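PDB 1Y9I: Low temperature requirement C protein from Listeria monocytogenes, which probably acts as a phosphatidylglycerophosphatase, a putative membrane-bound lipid phosphatase, and binds a calcium and a magnesium ion at a binuclear site. Local coordinates for residues 9-12 with 13-17; 80-83 with 84-88; 119-122 with 123-126. One frame throughout, in Å; residues are numbered along the deposited sequence.

Interaction 1 (9-12 with 13-17)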
# COMPACT_ATOMS: atom_id res chain seq x y z
N ALA A 9 26.64 7.33 0.15
CA ALA A 9 26.46 8.55 -0.62
C ALA A 9 24.98 8.90 -0.66
O ALA A 9 24.60 10.07 -0.69
CB ALA A 9 26.98 8.35 -2.04
N LEU A 10 24.15 7.86 -0.64
CA LEU A 10 22.71 8.04 -0.66
C LEU A 10 22.25 8.71 0.63
O LEU A 10 21.56 9.73 0.59
CB LEU A 10 22.02 6.68 -0.82
CG LEU A 10 20.49 6.64 -0.80
CD1 LEU A 10 19.94 7.58 -1.87
CD2 LEU A 10 20.01 5.21 -1.04
N GLU A 11 22.65 8.15 1.77
CA GLU A 11 22.26 8.72 3.05
C GLU A 11 22.79 10.13 3.24
O GLU A 11 22.07 11.02 3.70
CB GLU A 11 22.75 7.84 4.22
CG GLU A 11 22.09 8.22 5.55
CD GLU A 11 22.58 7.39 6.73
OE1 GLU A 11 22.84 6.18 6.54
OE2 GLU A 11 22.67 7.95 7.84
N SER A 12 24.06 10.34 2.91
CA SER A 12 24.68 11.65 3.05
C SER A 12 23.87 12.71 2.31
O SER A 12 23.52 13.75 2.88
CB SER A 12 26.11 11.63 2.50
OG SER A 12 26.92 10.72 3.23
N LYS A 13 23.58 12.45 1.04
CA LYS A 13 22.82 13.40 0.22
C LYS A 13 21.41 13.62 0.74
O LYS A 13 20.90 14.73 0.70
CB LYS A 13 22.78 12.91 -1.23
CG LYS A 13 21.96 13.80 -2.16
CD LYS A 13 22.54 15.20 -2.26
CE LYS A 13 21.70 16.07 -3.19
NZ LYS A 13 22.24 17.46 -3.33
N ALA A 14 20.77 12.55 1.22
CA ALA A 14 19.41 12.65 1.74
C ALA A 14 19.37 13.62 2.91
O ALA A 14 18.52 14.52 2.96
CB ALA A 14 18.91 11.28 2.18
N ARG A 15 20.29 13.44 3.85
CA ARG A 15 20.35 14.29 5.04
C ARG A 15 20.65 15.75 4.71
O ARG A 15 19.97 16.65 5.20
CB ARG A 15 21.40 13.75 6.01
CG ARG A 15 21.03 12.42 6.66
CD ARG A 15 22.19 11.89 7.49
NE ARG A 15 21.87 10.67 8.24
CZ ARG A 15 21.13 10.64 9.34
NH1 ARG A 15 20.62 11.76 9.83
NH2 ARG A 15 20.89 9.48 9.94
N SER A 16 21.67 15.99 3.89
CA SER A 16 22.05 17.35 3.54
C SER A 16 21.00 18.07 2.70
O SER A 16 20.82 19.28 2.82
CB SER A 16 23.40 17.37 2.79
OG SER A 16 23.32 16.65 1.58
N TRP A 17 20.29 17.33 1.86
CA TRP A 17 19.27 17.95 1.02
C TRP A 17 18.08 18.39 1.87
O TRP A 17 17.51 19.45 1.64
CB TRP A 17 18.80 17.00 -0.09
CG TRP A 17 18.51 17.72 -1.38
CD1 TRP A 17 18.56 19.07 -1.59
CD2 TRP A 17 18.14 17.14 -2.63
NE1 TRP A 17 18.25 19.36 -2.90
CE2 TRP A 17 17.99 18.19 -3.56
CE3 TRP A 17 17.92 15.82 -3.06
CZ2 TRP A 17 17.63 17.98 -4.90
CZ3 TRP A 17 17.56 15.60 -4.39
CH2 TRP A 17 17.42 16.68 -5.29

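Interaction 2 (80-83 with 84-88)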
# COMPACT_ATOMS: atom_id res chain seq x y z
N LEU A 80 10.08 20.95 -15.41
CA LEU A 80 9.16 19.86 -15.73
C LEU A 80 8.32 20.12 -16.97
O LEU A 80 8.03 21.26 -17.32
CB LEU A 80 8.22 19.59 -14.56
CG LEU A 80 8.86 19.23 -13.22
CD1 LEU A 80 7.77 19.07 -12.16
CD2 LEU A 80 9.66 17.93 -13.36
N VAL A 81 7.93 19.04 -17.64
CA VAL A 81 7.09 19.14 -18.82
C VAL A 81 5.69 19.51 -18.32
O VAL A 81 5.34 19.21 -17.18
CB VAL A 81 6.99 17.79 -19.58
CG1 VAL A 81 8.37 17.32 -19.98
CG2 VAL A 81 6.31 16.74 -18.69
N GLN A 82 4.91 20.16 -19.17
CA GLN A 82 3.54 20.51 -18.79
C GLN A 82 2.70 19.29 -19.15
O GLN A 82 3.02 18.57 -20.09
CB GLN A 82 3.05 21.73 -19.58
CG GLN A 82 3.70 23.05 -19.19
CD GLN A 82 3.42 23.46 -17.75
OE1 GLN A 82 2.64 22.81 -17.05
NE2 GLN A 82 4.05 24.54 -17.30
N PRO A 83 1.60 19.06 -18.42
CA PRO A 83 1.09 19.84 -17.29
C PRO A 83 1.66 19.43 -15.93
O PRO A 83 1.23 19.96 -14.90
CB PRO A 83 -0.41 19.60 -17.38
CG PRO A 83 -0.46 18.16 -17.75
CD PRO A 83 0.62 18.03 -18.82
N LEU A 84 2.60 18.50 -15.91
CA LEU A 84 3.19 18.06 -14.64
C LEU A 84 3.80 19.25 -13.91
O LEU A 84 3.74 19.35 -12.69
CB LEU A 84 4.26 16.99 -14.88
CG LEU A 84 4.91 16.40 -13.62
CD1 LEU A 84 3.89 15.59 -12.83
CD2 LEU A 84 6.09 15.52 -14.01
N GLN A 85 4.39 20.17 -14.68
CA GLN A 85 5.00 21.36 -14.12
C GLN A 85 3.98 22.18 -13.33
O GLN A 85 4.23 22.54 -12.18
CB GLN A 85 5.62 22.21 -15.25
CG GLN A 85 6.14 23.59 -14.85
CD GLN A 85 7.21 23.57 -13.76
OE1 GLN A 85 8.18 22.81 -13.82
NE2 GLN A 85 7.04 24.43 -12.76
N ASN A 86 2.82 22.46 -13.92
CA ASN A 86 1.79 23.22 -13.22
C ASN A 86 1.18 22.42 -12.08
O ASN A 86 0.90 22.96 -11.01
CB ASN A 86 0.66 23.64 -14.17
CG ASN A 86 1.10 24.66 -15.21
OD1 ASN A 86 1.94 25.51 -14.94
ND2 ASN A 86 0.51 24.58 -16.39
N ILE A 87 0.98 21.13 -12.30
CA ILE A 87 0.37 20.26 -11.30
C ILE A 87 1.18 20.20 -10.00
O ILE A 87 0.64 20.39 -8.91
CB ILE A 87 0.18 18.84 -11.87
CG1 ILE A 87 -0.85 18.88 -13.00
CG2 ILE A 87 -0.26 17.87 -10.77
CD1 ILE A 87 -1.00 17.56 -13.74
N ILE A 88 2.48 19.96 -10.13
CA ILE A 88 3.35 19.88 -8.96
C ILE A 88 3.62 21.24 -8.31
O ILE A 88 3.56 21.37 -7.09
CB ILE A 88 4.70 19.20 -9.33
CG1 ILE A 88 4.45 17.72 -9.65
CG2 ILE A 88 5.70 19.35 -8.20
CD1 ILE A 88 5.69 16.96 -10.12

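Interaction 3 (119-122 with 123-126)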
# COMPACT_ATOMS: atom_id res chain seq x y z
N TYR A 119 -3.15 12.31 9.89
CA TYR A 119 -3.48 13.31 10.90
C TYR A 119 -2.54 14.51 10.90
O TYR A 119 -2.97 15.66 10.90
CB TYR A 119 -3.48 12.66 12.29
CG TYR A 119 -3.67 13.63 13.43
CD1 TYR A 119 -4.87 14.34 13.59
CD2 TYR A 119 -2.66 13.83 14.37
CE1 TYR A 119 -5.05 15.22 14.65
CE2 TYR A 119 -2.84 14.72 15.44
CZ TYR A 119 -4.03 15.40 15.57
OH TYR A 119 -4.22 16.26 16.62
N ILE A 120 -1.24 14.24 10.88
CA ILE A 120 -0.27 15.33 10.92
C ILE A 120 -0.30 16.15 9.63
O ILE A 120 -0.03 17.35 9.65
CB ILE A 120 1.16 14.80 11.21
CG1 ILE A 120 2.00 15.93 11.81
CG2 ILE A 120 1.80 14.25 9.93
CD1 ILE A 120 3.27 15.47 12.49
N ASP A 121 -0.64 15.50 8.52
CA ASP A 121 -0.72 16.21 7.25
C ASP A 121 -1.86 17.24 7.27
O ASP A 121 -1.78 18.28 6.61
CB ASP A 121 -0.95 15.23 6.10
CG ASP A 121 -0.99 15.92 4.75
OD1 ASP A 121 0.04 16.48 4.35
OD2 ASP A 121 -2.06 15.91 4.11
N LYS A 122 -2.91 16.95 8.02
CA LYS A 122 -4.04 17.87 8.11
C LYS A 122 -3.79 19.01 9.07
O LYS A 122 -4.09 20.16 8.77
CB LYS A 122 -5.31 17.13 8.55
CG LYS A 122 -6.11 16.52 7.41
CD LYS A 122 -6.55 17.58 6.41
CE LYS A 122 -7.39 16.98 5.30
NZ LYS A 122 -7.73 17.99 4.25
N VAL A 123 -3.24 18.69 10.24
CA VAL A 123 -2.95 19.68 11.27
C VAL A 123 -1.76 20.56 10.96
O VAL A 123 -1.72 21.73 11.34
CB VAL A 123 -2.72 18.97 12.63
CG1 VAL A 123 -2.33 19.99 13.69
CG2 VAL A 123 -3.98 18.23 13.03
N LYS A 124 -0.78 20.00 10.26
CA LYS A 124 0.42 20.73 9.87
C LYS A 124 1.05 21.57 10.98
O LYS A 124 1.21 22.78 10.83
CB LYS A 124 0.11 21.62 8.67
CG LYS A 124 -0.47 20.85 7.49
CD LYS A 124 -0.76 21.76 6.31
CE LYS A 124 -1.34 20.97 5.15
NZ LYS A 124 -0.41 19.90 4.70
N PRO A 125 1.43 20.94 12.10
CA PRO A 125 2.05 21.71 13.17
C PRO A 125 3.52 22.01 12.89
O PRO A 125 4.12 21.43 11.98
CB PRO A 125 1.87 20.80 14.38
CG PRO A 125 2.09 19.44 13.77
CD PRO A 125 1.26 19.52 12.49
N GLY A 126 4.10 22.91 13.67
CA GLY A 126 5.50 23.25 13.51
C GLY A 126 6.02 23.49 12.10
O GLY A 126 5.44 24.25 11.33
O HOH W 1 0.15 18.11 2.34
O HOH W 2 -3.35 18.70 3.49
O HOH W 3 2.00 18.85 5.68

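Interaction 1 (9-12 with 13-17)
A9 opens the contact through its backbone: its O accepts the N-H of K13 at 3.1 Å, four residues on, in the repeating bond of the alpha helix. L10 follows suit, with O 3.0 Å from A14 N. E11 adds to its own backbone bond with R15 N a second link, made by the side chains. These lie alongside each other and point the same way. With CG of E11 anti to the backbone N (chi1 -167°) and the chain extended beyond it, the carboxylate reaches along the helix to R15, whose own chain runs straight out to NE. One oxygen does all the gripping. OE2 stands 2.9 Å from R15 NE, which it meets with its anti lone pair, and 3.1 Å from R15 NH2, on the anti side but 34° out of the carboxylate plane. OE2 lies practically in the guanidinium plane, at its edge. The guanidinium engages side-on, through NE and NH2, and the two flat groups are turned 47° apart. R15 NH1 forms a further salt bridge to E53, which ties the guanidinium into helix 45-56. S12 closes the segment: its O accepts from S16 N at 3.1 Å, whereas its OG turns back to the O of S8. K13, bent at chi2, lays CE over one face of W17, 3.7 Å above the ring plane and offset toward the rim. The E11 and R15 pair is an i to i+4 salt bridge near the start of helix 9-20. L10 and E11 touch helix 59-76, and L10, K13 and W17 pack on I87, Q82 and V81 of the second subunit.

Interaction 2 (80-83 with 84-88)
L80 and Q85 meet first through a bond between backbone and side chain: L80 N donates to Q85 OE1 at 3.1 Å, arriving in the plane of the side-chain carbonyl. Q85 reaches back because its chain, with CG anti to the backbone N (chi1 172°), folds at chi2; its NE2 is held by A75 O at the end of helix 59-76, so both ends of the amide are fixed. A second amide, that of Q82, curls over the first turn of the helix. Its OE1 accepts from N86 N at 3.2 Å, with the donor tilted from the carbonyl plane, and its NE2 makes a weak bond with N86 OD1; the two amide planes stand 36° apart.

Two backbone bonds span the start of the helix. V81 O accepts from Q85 N at 2.8 Å, and P83 O from I87 N at 2.9 Å.

Apolar contacts complete the turn. L80 CD1 reaches I88 CD1 at 3.6 Å, the two side chains crossing at about a right angle, and also rests near L84 CG. P83 and I87 run alongside each other, CG to CD1 at 4.1 Å.

The peptide before P83 is cis, and the backbone angles of Q82 and P83 are consistent with a type VI turn of the VIb kind, here leading directly into helix 84-89. That helix borders the binuclear metal site: the side chains of I87 and I88 lie about 8 Å from the calcium and the magnesium ion respectively, and I88 O is hydrogen-bonded to the magnesium ligand T141.

Interaction 3 (119-122 with 123-126)
Y119 offers one ring face to V123, whose CG2 sits over it in a CH-pi contact, 4.0 Å from the ring centroid and 28° off the normal. The methyl lies toward the CE1 side, 3.6 Å from that atom, and it is placed there by a torsion that leaves CG2 beside the backbone N of V123. The flat carboxylate of D121 is engaged differently: OD1 faces K124 NZ in a long salt bridge of 3.5 Å, while OD2 is hydrogen-bonded to T115 of the third subunit. Within the protein segments the ammonium lies closer to the backbone: NZ donates to D121 O at 2.9 Å, lying in the carbonyl plane.

Helix 114-123 ends here. V123 N still bonds Y119 O and K124 N bonds I120 O at 2.8 Å, but K124 itself adopts a positive phi, the left-handed conformation common just beyond helix C termini. P125 follows, and having no N-H it cannot supply the six-to-one bond of a Schellman motif; its CD instead packs 3.7 Å from I120 CG1, the two side chains crossing at about a right angle. L31 of helix 25-36 touches both of these residues.

K124 runs extended from CG to CE and then bends at chi4 (-59°), which folds NZ back over the last helical turn. Water 1 accepts from NZ and lies 2.6 Å from D121 OD1, though it has more acceptors in reach than protons to give; water 2 donates to OD2 and bonds NZ weakly; water 3 accepts from NZ and reaches OD1 weakly. The side chain of D121 is about 6 Å from the bound magnesium ion.

How the interactions relate
From the N terminus the three contacts follow in series, without nesting or crossing, and each spans only a few residues. Interaction 1 lies in the first turns of helix 9-20, interaction 2 turns the loop after helix 59-76 into helix 84-89, and interaction 3 finishes helix 114-123. None touches another within the chain: nearest atoms are about 11 Å apart for interactions 1 and 2, about 13 Å for interactions 2 and 3, and about 16 Å for interactions 1 and 3, which lie on opposite sides of the chain's centre. The tetramer brings interactions 1 and 2 together across subunits, since residues of one pack on residues of the other in the second subunit, whereas interaction 3 faces the third.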